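Long-range contacts in putative hydrolase (Bacteroides ovatus, PDB 4HBS), which is of unknown function but is probably a hydrolase with a five-bladed beta-propeller fold, perhaps acting on glycosidic bonds: residues G69-S74 with M100-G105; F189-A194 with N216-T221; H220-G225 with T275-T280; M297-K302 with M358-P363; G369-S374 with F403-L408. One frame throughout, in Å; residues are numbered along the deposited sequence.

Interaction 1 of 5, residues G69-S74 with M100-G105; sequences GNIFWS and MVQTPG
I71 O accepts the backbone N-H of Q102 in the shortest bond of the contact, 2.7 Å to Q102 N, and I71 N returns one to Q102 O at 2.8 Å. Two residues on, W73 and M100 exchange a second pair of backbone bonds, with W73 N 2.9 Å from M100 O. Between them F72 and V101 form a non-hydrogen-bonded pair. These are the two middle strands of a four-stranded antiparallel propeller blade, flanked by strands 60-65 and 111-113. On the face bearing I71, W73, M100 and Q102, the indole is held from two directions. At its edge, NE1 of W73 donates to OE1 of Q102 at 2.9 Å, nearly in the ring plane, while NE2 of Q102 bonds to Y45. Over one face, M100, a selenomethionine bent at chi2 (-95°) and chi3, sets CE 3.7 Å from the centroid of W73's five-membered ring, with its selenium oblique: a Met-aromatic contact. An alanine in place of W73 would probably leave Q102 OE1 without this donor and open a gap beside the M100 methyl. Past the strand ends, N70 OD1 rests 3.5 Å from T103 CG2 and touches P104, its ND2 being bonded to Y207.

Interaction 2 of 5, residues F189-A194 with N216-T221; sequences FGTCLA and NFNDHT
The F217 ring has L193 over one face: L193 CB stands 3.8 Å from the ring centroid, 18° off the normal and displaced toward the rim, and L193 CD2 reaches CE1 of F217 at 3.5 Å. T191 CG2 approaches the same ring obliquely. F217 gets there because its CG lies anti to the backbone N (chi1 -173°), turned to the neighbouring strand. A second flat group, the H220 imidazole, has N218 CB over one face and is stacked with Y277, while its NE2 bonds to Y262. F189 points its CB away from the other segment, and its ring meets H137. Behind the rings one antiparallel hydrogen-bonded pair joins the backbones: N218 N donates to T191 O at 3.2 Å, and T191 N to N218 O at 3.3 Å, the latter donor standing well above the carbonyl plane. T191 and N218 lie side by side on one face, and the T191 hydroxyl is bonded to R188. Next to the pair, G190 CA lies 3.8 Å from D219 CA. Segment 189-194 lies within strand 187-197; segment 216-221 carries the end of strand 210-218, outermost in its four-stranded sheet, and the loop after it. The contact thus passes from backbone pairing at T191 and N218 to apolar packing of F217 on L193, where the chain turns a corner at N216 and F217.

Interaction 3 of 5, residues H220-G225 with T275-T280; sequences HTLGYG and TQYPST
Y277 reaches across to the segment 220-225 along its whole length. Its CB already lies over the H220 imidazole, 4.2 Å from that ring's centroid. CG, anti to the backbone N (chi1 168°), lies over H220 CE1. CD1 sits above the centre of the imidazole, and CE1 comes 3.4 Å from H220 CG. The two rings form a face-to-face stack, centroids 3.9 Å apart and planes at 16°, their side chains sliding past each other in opposite directions. CE1 also meets the edge of the Y224 ring, near its plane, at 4.0 Å from Y224 CE2. Further out, CZ touches L222 CD1. At the tip, Y277 OH accepts L222 N at 2.9 Å, nearly straight. A weak, bent bond brings T221 N to Y277 OH at 3.0 Å, and L222 CG lies 3.3 Å from Y277 OH. Around this ring, Y224 and P278 meet tip to tip, and T280 OG1 comes up to T221 CG2 with the two side chains at about a right angle. H220 NE2 is bonded to Y262. The segment 220-225 links strand 210-218 to strand 227-230, thus one blade to the next. The segment 275-280 leaves that next blade's strand 271-274 for helix 280-285, which S279 N-caps. The two N-H groups hold the phenol oxygen in place and would probably polarise the hydroxyl, while the imidazole stack sets the ring's rotation.

Interaction 4 of 5, residues M297-K302 with M358-P363; sequences MPWVFK and MVNIHP
Polar contact centres on W299, whose NE1 makes a weak bond to N360 OD1 at 3.0 Å, bent to 128° at the hydrogen. The amide stands steeply to the indole, its plane 74° from the ring's, and the same oxygen also lies close to CZ2. V359 O is 3.3 Å from W299 NE1. N360 ND2 has a stronger partner in V61 O, and the N360 side chain thus links W299 to strand 60-65. The strand portions 298-302 and 358-361 run nearly parallel, axes 10° apart and 7.4 Å at closest, yet form no bridges. Strand 298-303 and strand 356-361 are edge strands of two different sheets and lie near the centre of the chain. This fits innermost strands of adjacent propeller blades, which run side by side around the central axis. Backbone-on-ring packing comes next: the peptide between N360 and I361 lies over one face of the indole, toward its rim, with I361 N 3.8 Å above the plane. Apolar contact continues from there, I361 CB resting 3.8 Å from W299 CG while the two side chains slide past each other in opposite directions. At the start of both segments two selenomethionines cross: the selenium of M358 is 4.0 Å from both CG and CE of M297, and T227 of strand 227-230 touches M297 and W299 alike.

Interaction 5 of 5, residues G369-S374 with F403-L408; sequences GELVIS and FNWESL
L371 and W405 make the close-packed half of this contact, crossing at about a right angle. L371 CG sits 3.6 Å from the centroid of W405's five-membered ring, 18° off the normal, and CD1 reaches W405 CG at 3.4 Å. The opposite face of the indole is taken by CG of E406, and its edge points at G369: NE1 donates to G369 O at 3.2 Å, almost straight and close to the ring plane. Beyond these segments F301 and Y308 meet the same indole edge-to-face. An alanine in place of W405 would probably leave G369 O without this donor and open a gap beside L371. Beside the indole, E370 lies alongside F403, with CB 3.5 Å from the ring centroid and nearly on the normal. The first torsion sets CG between the backbone N and the carbonyl carbon (chi1 72°), and CG comes 3.6 Å from F403 CZ. The carboxylate, 20° from the ring plane, is gripped by T368 N and by a salt bridge to R401. The side nearer solvent is looser: G369 is exposed, and the E406 side chain, salt-bridged to K303, comes no closer than 4.8 Å to the other segment. Strands 371-377 and 399-403 are neighbours in the blade that N-terminal strands 24-26 and 38-42 complete, the closure by which many propellers join their ends.

Overall arrangement
Interaction 4 lies deepest, its centre about 8 Å from the chain centre, and joins strands of different sheets by indole and selenomethionine packing with one weak bond. Interactions 1 and 5 are also buried but lie farther out. Interaction 1 rests on regular backbone pairing within one blade, whereas interaction 5 uses indole and phenyl faces beside a loop. Interactions 4 and 5 touch through adjacent strands 356-361 and 371-377, as in H362 N with V372 O, 2.7 Å apart. Interactions 2 and 3 are only partly buried, on the same side of the centre, and share H220 and T221: interaction 2 ends one blade and interaction 3 ties its exit to the next.

Interaction 1 of 5, residues G69-S74 with M100-G105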
# COMPACT_ATOMS: atom_id res chain seq x y z
N GLY A 69 14.47 12.95 -5.23
CA GLY A 69 13.28 13.57 -5.78
C GLY A 69 12.32 12.60 -6.45
O GLY A 69 11.20 12.99 -6.78
N ASN A 70 12.74 11.33 -6.66
CA ASN A 70 11.88 10.31 -7.27
C ASN A 70 11.03 9.66 -6.20
O ASN A 70 11.26 9.88 -5.01
CB ASN A 70 12.71 9.24 -7.98
CG ASN A 70 13.68 9.77 -9.01
OD1 ASN A 70 13.41 10.74 -9.71
ND2 ASN A 70 14.86 9.15 -9.11
N ILE A 71 10.03 8.85 -6.63
CA ILE A 71 9.12 8.12 -5.74
C ILE A 71 9.16 6.66 -6.15
O ILE A 71 9.05 6.35 -7.34
CB ILE A 71 7.67 8.68 -5.78
CG1 ILE A 71 7.65 10.13 -5.29
CG2 ILE A 71 6.71 7.79 -4.95
CD1 ILE A 71 6.42 10.82 -5.53
N PHE A 72 9.29 5.76 -5.16
CA PHE A 72 9.33 4.32 -5.39
C PHE A 72 7.93 3.75 -5.19
O PHE A 72 7.34 3.96 -4.14
CB PHE A 72 10.35 3.68 -4.44
CG PHE A 72 10.22 2.18 -4.32
CD1 PHE A 72 10.87 1.34 -5.21
CD2 PHE A 72 9.39 1.62 -3.36
CE1 PHE A 72 10.68 -0.04 -5.14
CE2 PHE A 72 9.21 0.24 -3.30
CZ PHE A 72 9.84 -0.58 -4.19
N TRP A 73 7.41 3.01 -6.18
CA TRP A 73 6.09 2.36 -6.11
C TRP A 73 6.27 0.87 -6.11
O TRP A 73 7.00 0.37 -6.97
CB TRP A 73 5.24 2.75 -7.33
CG TRP A 73 4.88 4.18 -7.39
CD1 TRP A 73 5.71 5.23 -7.67
CD2 TRP A 73 3.56 4.73 -7.27
NE1 TRP A 73 5.00 6.41 -7.70
CE2 TRP A 73 3.67 6.13 -7.48
CE3 TRP A 73 2.31 4.19 -6.95
CZ2 TRP A 73 2.57 6.99 -7.38
CZ3 TRP A 73 1.21 5.04 -6.87
CH2 TRP A 73 1.35 6.42 -7.08
N SER A 74 5.61 0.14 -5.19
CA SER A 74 5.64 -1.33 -5.18
C SER A 74 4.24 -1.87 -5.35
O SER A 74 3.28 -1.28 -4.84
CB SER A 74 6.28 -1.89 -3.92
OG SER A 74 5.54 -1.65 -2.75
N MSE A 100 8.38 0.00 -9.54
CA MSE A 100 8.46 1.12 -10.48
C MSE A 100 9.05 2.34 -9.78
O MSE A 100 8.99 2.43 -8.55
CB MSE A 100 7.03 1.40 -11.01
CG MSE A 100 6.90 2.60 -11.95
SE MSE A 100 6.38 4.19 -11.04
CE MSE A 100 4.63 3.82 -10.85
N VAL A 101 9.66 3.26 -10.54
CA VAL A 101 10.21 4.53 -10.04
C VAL A 101 9.53 5.66 -10.77
O VAL A 101 9.59 5.69 -12.00
CB VAL A 101 11.76 4.67 -10.18
CG1 VAL A 101 12.22 6.00 -9.60
CG2 VAL A 101 12.50 3.52 -9.50
N GLN A 102 8.90 6.58 -10.05
CA GLN A 102 8.26 7.76 -10.63
C GLN A 102 9.23 8.90 -10.52
O GLN A 102 9.64 9.21 -9.40
CB GLN A 102 6.97 8.10 -9.91
CG GLN A 102 6.28 9.38 -10.39
CD GLN A 102 5.13 9.79 -9.53
OE1 GLN A 102 4.85 9.20 -8.50
NE2 GLN A 102 4.48 10.86 -9.90
N THR A 103 9.57 9.56 -11.64
CA THR A 103 10.46 10.72 -11.65
C THR A 103 9.63 12.00 -11.70
O THR A 103 8.47 11.94 -12.12
CB THR A 103 11.40 10.65 -12.86
OG1 THR A 103 10.61 10.55 -14.05
CG2 THR A 103 12.37 9.49 -12.77
N PRO A 104 10.18 13.18 -11.35
CA PRO A 104 9.38 14.42 -11.45
C PRO A 104 8.85 14.67 -12.87
O PRO A 104 9.62 14.49 -13.83
CB PRO A 104 10.37 15.51 -11.02
CG PRO A 104 11.36 14.80 -10.17
CD PRO A 104 11.52 13.46 -10.80
N GLY A 105 7.57 15.05 -13.00
CA GLY A 105 6.94 15.34 -14.29
C GLY A 105 5.46 15.04 -14.37
O GLY A 105 4.71 15.81 -14.97

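Interaction 2 of 5, residues F189-A194 with N216-T221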
# COMPACT_ATOMS: atom_id res chain seq x y z
N PHE A 189 3.76 -16.03 6.75
CA PHE A 189 4.62 -16.95 7.49
C PHE A 189 6.05 -16.47 7.66
O PHE A 189 6.86 -17.24 8.17
CB PHE A 189 4.62 -18.33 6.80
CG PHE A 189 5.38 -18.48 5.51
CD1 PHE A 189 4.78 -18.19 4.29
CD2 PHE A 189 6.65 -19.05 5.49
CE1 PHE A 189 5.46 -18.42 3.08
CE2 PHE A 189 7.33 -19.24 4.29
CZ PHE A 189 6.74 -18.92 3.09
N GLY A 190 6.34 -15.22 7.34
CA GLY A 190 7.70 -14.71 7.49
C GLY A 190 7.91 -13.40 6.77
O GLY A 190 6.99 -12.91 6.11
N THR A 191 9.12 -12.83 6.91
CA THR A 191 9.49 -11.57 6.27
C THR A 191 10.90 -11.65 5.72
O THR A 191 11.74 -12.39 6.25
CB THR A 191 9.39 -10.39 7.26
OG1 THR A 191 8.07 -10.33 7.79
CG2 THR A 191 9.76 -9.05 6.63
N CYS A 192 11.16 -10.88 4.66
CA CYS A 192 12.47 -10.76 4.04
C CYS A 192 12.88 -9.32 4.09
O CYS A 192 12.04 -8.48 3.80
CB CYS A 192 12.42 -11.26 2.61
SG CYS A 192 13.81 -10.71 1.58
N LEU A 193 14.14 -9.02 4.44
CA LEU A 193 14.64 -7.65 4.44
C LEU A 193 15.48 -7.47 3.19
O LEU A 193 16.57 -8.04 3.11
CB LEU A 193 15.45 -7.32 5.71
CG LEU A 193 16.08 -5.90 5.78
CD1 LEU A 193 15.04 -4.83 5.59
CD2 LEU A 193 16.79 -5.68 7.11
N ALA A 194 14.95 -6.71 2.21
CA ALA A 194 15.61 -6.43 0.94
C ALA A 194 16.24 -5.04 0.97
O ALA A 194 15.59 -4.11 1.43
CB ALA A 194 14.59 -6.50 -0.19
N ASN A 216 15.46 -15.04 5.53
CA ASN A 216 15.18 -15.61 6.86
C ASN A 216 15.20 -14.50 7.95
O ASN A 216 15.51 -14.79 9.10
CB ASN A 216 16.22 -16.71 7.21
CG ASN A 216 16.53 -17.69 6.09
OD1 ASN A 216 15.69 -18.52 5.71
ND2 ASN A 216 17.74 -17.63 5.55
N PHE A 217 14.83 -13.23 7.59
CA PHE A 217 14.78 -12.10 8.52
C PHE A 217 13.80 -12.42 9.69
O PHE A 217 14.20 -12.38 10.86
CB PHE A 217 14.38 -10.81 7.76
CG PHE A 217 14.47 -9.54 8.56
CD1 PHE A 217 15.69 -9.01 8.92
CD2 PHE A 217 13.33 -8.82 8.87
CE1 PHE A 217 15.77 -7.83 9.66
CE2 PHE A 217 13.40 -7.64 9.62
CZ PHE A 217 14.63 -7.15 10.00
N ASN A 218 12.54 -12.79 9.37
CA ASN A 218 11.52 -13.25 10.33
C ASN A 218 10.91 -14.53 9.86
O ASN A 218 10.96 -14.85 8.68
CB ASN A 218 10.33 -12.26 10.48
CG ASN A 218 10.61 -10.85 10.86
OD1 ASN A 218 11.63 -10.52 11.48
ND2 ASN A 218 9.59 -10.01 10.67
N ASP A 219 10.23 -15.22 10.78
CA ASP A 219 9.35 -16.35 10.47
C ASP A 219 8.02 -16.04 11.21
O ASP A 219 7.27 -16.94 11.55
CB ASP A 219 9.99 -17.70 10.85
CG ASP A 219 10.20 -17.95 12.33
OD1 ASP A 219 10.21 -16.96 13.11
OD2 ASP A 219 10.41 -19.13 12.70
N HIS A 220 7.74 -14.74 11.36
CA HIS A 220 6.63 -14.20 12.12
C HIS A 220 5.33 -14.34 11.37
O HIS A 220 5.25 -14.06 10.17
CB HIS A 220 6.86 -12.70 12.44
CG HIS A 220 8.04 -12.39 13.31
ND1 HIS A 220 8.81 -13.39 13.89
CD2 HIS A 220 8.57 -11.19 13.66
CE1 HIS A 220 9.77 -12.78 14.56
NE2 HIS A 220 9.67 -11.45 14.44
N THR A 221 4.29 -14.65 12.13
CA THR A 221 2.91 -14.81 11.67
C THR A 221 2.29 -13.41 11.47
O THR A 221 1.56 -13.19 10.51
CB THR A 221 2.18 -15.71 12.69
OG1 THR A 221 2.36 -17.05 12.26
CG2 THR A 221 0.69 -15.38 12.87

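Interaction 3 of 5, residues H220-G225 with T275-T280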
# COMPACT_ATOMS: atom_id res chain seq x y z
N HIS A 220 7.74 -14.74 11.36
CA HIS A 220 6.63 -14.20 12.12
C HIS A 220 5.33 -14.34 11.37
O HIS A 220 5.25 -14.06 10.17
CB HIS A 220 6.86 -12.70 12.44
CG HIS A 220 8.04 -12.39 13.31
ND1 HIS A 220 8.81 -13.39 13.89
CD2 HIS A 220 8.57 -11.19 13.66
CE1 HIS A 220 9.77 -12.78 14.56
NE2 HIS A 220 9.67 -11.45 14.44
N THR A 221 4.29 -14.65 12.13
CA THR A 221 2.91 -14.81 11.67
C THR A 221 2.29 -13.41 11.47
O THR A 221 1.56 -13.19 10.51
CB THR A 221 2.18 -15.71 12.69
OG1 THR A 221 2.36 -17.05 12.26
CG2 THR A 221 0.69 -15.38 12.87
N LEU A 222 2.59 -12.47 12.40
CA LEU A 222 2.10 -11.10 12.36
C LEU A 222 2.98 -10.28 11.40
O LEU A 222 4.19 -10.50 11.33
CB LEU A 222 2.12 -10.48 13.77
CG LEU A 222 1.34 -11.24 14.87
CD1 LEU A 222 1.86 -10.89 16.25
CD2 LEU A 222 -0.15 -10.96 14.79
N GLY A 223 2.36 -9.37 10.65
CA GLY A 223 3.07 -8.56 9.67
C GLY A 223 3.57 -7.23 10.18
O GLY A 223 3.25 -6.21 9.57
N TYR A 224 4.36 -7.21 11.29
CA TYR A 224 4.92 -5.95 11.81
C TYR A 224 5.76 -5.31 10.73
O TYR A 224 6.66 -5.96 10.20
CB TYR A 224 5.76 -6.17 13.07
CG TYR A 224 4.96 -6.50 14.30
CD1 TYR A 224 4.25 -5.51 14.98
CD2 TYR A 224 4.98 -7.78 14.85
CE1 TYR A 224 3.56 -5.80 16.16
CE2 TYR A 224 4.29 -8.08 16.02
CZ TYR A 224 3.57 -7.09 16.67
OH TYR A 224 2.89 -7.35 17.84
N GLY A 225 5.41 -4.08 10.35
CA GLY A 225 6.11 -3.34 9.31
C GLY A 225 5.38 -3.23 7.99
O GLY A 225 5.91 -2.60 7.06
N THR A 275 11.67 -7.51 23.87
CA THR A 275 12.42 -7.95 22.70
C THR A 275 11.85 -9.25 22.12
O THR A 275 12.16 -9.57 20.96
CB THR A 275 13.89 -8.10 23.06
OG1 THR A 275 14.00 -8.76 24.33
CG2 THR A 275 14.60 -6.76 23.11
N GLN A 276 11.00 -9.99 22.88
CA GLN A 276 10.43 -11.25 22.41
C GLN A 276 9.21 -11.03 21.52
O GLN A 276 8.30 -10.30 21.89
CB GLN A 276 10.04 -12.15 23.61
CG GLN A 276 9.67 -13.60 23.25
CD GLN A 276 10.82 -14.36 22.60
OE1 GLN A 276 11.82 -14.69 23.25
NE2 GLN A 276 10.70 -14.66 21.30
N TYR A 277 9.19 -11.70 20.35
CA TYR A 277 8.07 -11.64 19.42
C TYR A 277 6.82 -12.18 20.12
O TYR A 277 6.88 -13.28 20.67
CB TYR A 277 8.39 -12.45 18.15
CG TYR A 277 7.19 -12.67 17.26
CD1 TYR A 277 6.69 -11.65 16.45
CD2 TYR A 277 6.54 -13.90 17.23
CE1 TYR A 277 5.58 -11.85 15.63
CE2 TYR A 277 5.43 -14.12 16.41
CZ TYR A 277 4.95 -13.09 15.62
OH TYR A 277 3.86 -13.30 14.82
N PRO A 278 5.70 -11.43 20.17
CA PRO A 278 4.54 -11.90 20.94
C PRO A 278 3.72 -12.96 20.23
O PRO A 278 3.71 -13.03 19.01
CB PRO A 278 3.70 -10.63 21.09
CG PRO A 278 3.99 -9.87 19.87
CD PRO A 278 5.45 -10.08 19.63
N SER A 279 2.96 -13.74 21.01
CA SER A 279 2.02 -14.69 20.43
C SER A 279 0.89 -13.89 19.80
O SER A 279 0.63 -12.77 20.24
CB SER A 279 1.49 -15.64 21.50
OG SER A 279 0.67 -14.94 22.43
N THR A 280 0.23 -14.43 18.78
CA THR A 280 -0.90 -13.73 18.12
C THR A 280 -1.95 -13.31 19.18
O THR A 280 -2.41 -12.17 19.18
CB THR A 280 -1.49 -14.62 17.02
OG1 THR A 280 -0.58 -14.61 15.93
CG2 THR A 280 -2.87 -14.17 16.56

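Interaction 4 of 5, residues M297-K302 with M358-P363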
# COMPACT_ATOMS: atom_id res chain seq x y z
N MSE A 297 -4.95 -2.22 7.70
CA MSE A 297 -3.91 -1.44 7.04
C MSE A 297 -3.80 -0.04 7.68
O MSE A 297 -4.04 0.96 7.02
CB MSE A 297 -4.14 -1.36 5.50
CG MSE A 297 -3.55 -2.53 4.74
SE MSE A 297 -1.65 -2.73 5.03
CE MSE A 297 -1.43 -4.59 4.51
N PRO A 298 -3.50 0.03 8.99
CA PRO A 298 -3.41 1.35 9.65
C PRO A 298 -2.17 2.10 9.21
O PRO A 298 -1.08 1.53 9.25
CB PRO A 298 -3.35 0.98 11.13
CG PRO A 298 -2.68 -0.33 11.15
CD PRO A 298 -3.19 -1.05 9.94
N TRP A 299 -2.33 3.35 8.77
CA TRP A 299 -1.23 4.20 8.34
C TRP A 299 -1.06 5.27 9.33
O TRP A 299 -1.97 6.08 9.47
CB TRP A 299 -1.54 4.82 6.98
CG TRP A 299 -1.46 3.84 5.88
CD1 TRP A 299 -2.47 3.07 5.37
CD2 TRP A 299 -0.27 3.41 5.22
NE1 TRP A 299 -1.98 2.19 4.45
CE2 TRP A 299 -0.62 2.39 4.32
CE3 TRP A 299 1.08 3.79 5.32
CZ2 TRP A 299 0.32 1.77 3.48
CZ3 TRP A 299 2.01 3.17 4.50
CH2 TRP A 299 1.63 2.18 3.59
N VAL A 300 0.08 5.30 10.04
CA VAL A 300 0.35 6.33 11.06
C VAL A 300 1.33 7.39 10.52
O VAL A 300 2.24 7.08 9.73
CB VAL A 300 0.85 5.69 12.37
CG1 VAL A 300 1.31 6.76 13.38
CG2 VAL A 300 -0.24 4.80 12.98
N PHE A 301 1.08 8.65 10.92
CA PHE A 301 1.90 9.82 10.60
C PHE A 301 1.66 10.91 11.67
O PHE A 301 0.64 10.86 12.35
CB PHE A 301 1.61 10.33 9.19
CG PHE A 301 0.26 10.99 9.05
CD1 PHE A 301 -0.89 10.23 8.90
CD2 PHE A 301 0.14 12.38 9.12
CE1 PHE A 301 -2.14 10.85 8.79
CE2 PHE A 301 -1.12 12.99 9.01
CZ PHE A 301 -2.25 12.22 8.85
N LYS A 302 2.60 11.86 11.81
CA LYS A 302 2.52 12.94 12.80
C LYS A 302 2.39 14.27 12.11
O LYS A 302 3.10 14.53 11.14
CB LYS A 302 3.79 12.96 13.68
CG LYS A 302 3.77 14.00 14.83
CD LYS A 302 5.09 14.04 15.59
CE LYS A 302 5.04 14.85 16.88
NZ LYS A 302 6.11 14.46 17.86
N MSE A 358 -6.92 -2.27 0.84
CA MSE A 358 -5.63 -1.62 0.75
C MSE A 358 -5.78 -0.10 0.61
O MSE A 358 -5.28 0.51 -0.35
CB MSE A 358 -4.85 -2.19 -0.42
CG MSE A 358 -3.37 -2.10 -0.23
SE MSE A 358 -2.70 -3.47 0.93
CE MSE A 358 -2.88 -4.98 -0.35
N VAL A 359 -6.50 0.51 1.54
CA VAL A 359 -6.67 1.96 1.53
C VAL A 359 -5.37 2.50 2.08
O VAL A 359 -5.11 2.38 3.28
CB VAL A 359 -7.92 2.41 2.30
CG1 VAL A 359 -8.07 3.92 2.22
CG2 VAL A 359 -9.16 1.73 1.73
N ASN A 360 -4.49 2.97 1.16
CA ASN A 360 -3.14 3.43 1.44
C ASN A 360 -3.00 4.91 1.40
O ASN A 360 -3.71 5.57 0.66
CB ASN A 360 -2.15 2.80 0.46
CG ASN A 360 -1.87 1.35 0.76
OD1 ASN A 360 -2.27 0.81 1.80
ND2 ASN A 360 -1.16 0.69 -0.14
N ILE A 361 -2.03 5.41 2.15
CA ILE A 361 -1.72 6.83 2.35
C ILE A 361 -0.39 7.11 1.62
O ILE A 361 0.49 6.25 1.64
CB ILE A 361 -1.70 7.06 3.90
CG1 ILE A 361 -3.06 7.58 4.37
CG2 ILE A 361 -0.54 7.90 4.43
CD1 ILE A 361 -3.29 9.04 4.08
N HIS A 362 -0.27 8.27 0.93
CA HIS A 362 0.92 8.61 0.11
C HIS A 362 1.44 10.02 0.40
O HIS A 362 1.26 10.94 -0.40
CB HIS A 362 0.60 8.46 -1.39
CG HIS A 362 0.06 7.11 -1.75
ND1 HIS A 362 0.85 5.99 -1.68
CD2 HIS A 362 -1.20 6.74 -2.09
CE1 HIS A 362 0.08 4.97 -2.02
NE2 HIS A 362 -1.17 5.38 -2.27
N PRO A 363 2.17 10.19 1.52
CA PRO A 363 2.77 11.51 1.84
C PRO A 363 3.64 12.10 0.74
O PRO A 363 3.66 13.31 0.59
CB PRO A 363 3.63 11.21 3.07
CG PRO A 363 3.02 10.03 3.67
CD PRO A 363 2.52 9.20 2.55

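Interaction 5 of 5, residues G369-S374 with F403-L408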
# COMPACT_ATOMS: atom_id res chain seq x y z
N GLY A 369 -0.05 19.27 1.90
CA GLY A 369 -0.39 18.72 3.22
C GLY A 369 -1.65 17.89 3.23
O GLY A 369 -1.95 17.25 4.25
N GLU A 370 -2.41 17.87 2.10
CA GLU A 370 -3.63 17.07 1.93
C GLU A 370 -3.30 15.59 2.04
O GLU A 370 -2.15 15.22 1.79
CB GLU A 370 -4.31 17.37 0.55
CG GLU A 370 -3.63 16.84 -0.73
CD GLU A 370 -2.56 17.71 -1.36
OE1 GLU A 370 -1.91 18.49 -0.62
OE2 GLU A 370 -2.36 17.62 -2.60
N LEU A 371 -4.27 14.75 2.38
CA LEU A 371 -3.99 13.31 2.41
C LEU A 371 -4.13 12.80 1.01
O LEU A 371 -5.07 13.20 0.36
CB LEU A 371 -4.95 12.55 3.32
CG LEU A 371 -4.92 12.94 4.77
CD1 LEU A 371 -6.17 12.47 5.47
CD2 LEU A 371 -3.71 12.40 5.48
N VAL A 372 -3.20 11.95 0.53
CA VAL A 372 -3.31 11.35 -0.80
C VAL A 372 -3.54 9.87 -0.54
O VAL A 372 -2.66 9.20 -0.02
CB VAL A 372 -2.12 11.63 -1.72
CG1 VAL A 372 -2.41 11.15 -3.14
CG2 VAL A 372 -1.78 13.11 -1.71
N ILE A 373 -4.76 9.39 -0.81
CA ILE A 373 -5.20 8.03 -0.53
C ILE A 373 -5.43 7.28 -1.84
O ILE A 373 -5.81 7.88 -2.84
CB ILE A 373 -6.50 8.10 0.33
CG1 ILE A 373 -6.20 8.68 1.73
CG2 ILE A 373 -7.18 6.74 0.46
CD1 ILE A 373 -7.34 9.29 2.40
N SER A 374 -5.20 5.96 -1.84
CA SER A 374 -5.41 5.11 -3.00
C SER A 374 -6.03 3.82 -2.56
O SER A 374 -5.65 3.29 -1.51
CB SER A 374 -4.10 4.86 -3.75
OG SER A 374 -3.32 3.82 -3.17
N PHE A 403 -8.64 17.32 1.63
CA PHE A 403 -8.14 18.61 2.11
C PHE A 403 -8.88 19.00 3.37
O PHE A 403 -10.09 18.77 3.48
CB PHE A 403 -8.30 19.69 1.07
CG PHE A 403 -7.41 19.51 -0.13
CD1 PHE A 403 -7.71 18.56 -1.10
CD2 PHE A 403 -6.31 20.34 -0.33
CE1 PHE A 403 -6.91 18.42 -2.22
CE2 PHE A 403 -5.51 20.20 -1.46
CZ PHE A 403 -5.81 19.24 -2.39
N ASN A 404 -8.16 19.58 4.33
CA ASN A 404 -8.73 20.03 5.59
C ASN A 404 -9.23 18.83 6.46
O ASN A 404 -10.14 19.00 7.28
CB ASN A 404 -9.84 21.07 5.32
CG ASN A 404 -9.99 22.13 6.38
OD1 ASN A 404 -9.06 22.43 7.15
ND2 ASN A 404 -11.16 22.73 6.44
N TRP A 405 -8.59 17.64 6.31
CA TRP A 405 -8.84 16.43 7.12
C TRP A 405 -8.66 16.71 8.63
O TRP A 405 -9.33 16.10 9.46
CB TRP A 405 -7.90 15.28 6.70
CG TRP A 405 -6.44 15.62 6.72
CD1 TRP A 405 -5.72 16.18 5.71
CD2 TRP A 405 -5.55 15.53 7.84
NE1 TRP A 405 -4.43 16.42 6.12
CE2 TRP A 405 -4.31 16.05 7.43
CE3 TRP A 405 -5.70 15.09 9.16
CZ2 TRP A 405 -3.20 16.09 8.28
CZ3 TRP A 405 -4.61 15.17 10.02
CH2 TRP A 405 -3.38 15.66 9.58
N GLU A 406 -7.75 17.65 8.97
CA GLU A 406 -7.44 18.11 10.34
C GLU A 406 -8.70 18.61 11.10
O GLU A 406 -8.75 18.49 12.33
CB GLU A 406 -6.42 19.27 10.29
CG GLU A 406 -5.08 18.92 9.65
CD GLU A 406 -4.80 19.46 8.26
OE1 GLU A 406 -5.73 19.45 7.41
OE2 GLU A 406 -3.63 19.82 7.99
N SER A 407 -9.70 19.18 10.37
CA SER A 407 -10.96 19.72 10.92
C SER A 407 -11.75 18.74 11.75
O SER A 407 -12.48 19.18 12.63
CB SER A 407 -11.88 20.16 9.79
OG SER A 407 -11.24 21.13 8.98
N LEU A 408 -11.66 17.43 11.48
CA LEU A 408 -12.43 16.41 12.20
C LEU A 408 -12.39 16.56 13.73
O LEU A 408 -13.40 16.29 14.37
CB LEU A 408 -11.95 15.01 11.81
CG LEU A 408 -12.32 14.53 10.40
CD1 LEU A 408 -11.72 13.20 10.14
CD2 LEU A 408 -13.83 14.45 10.21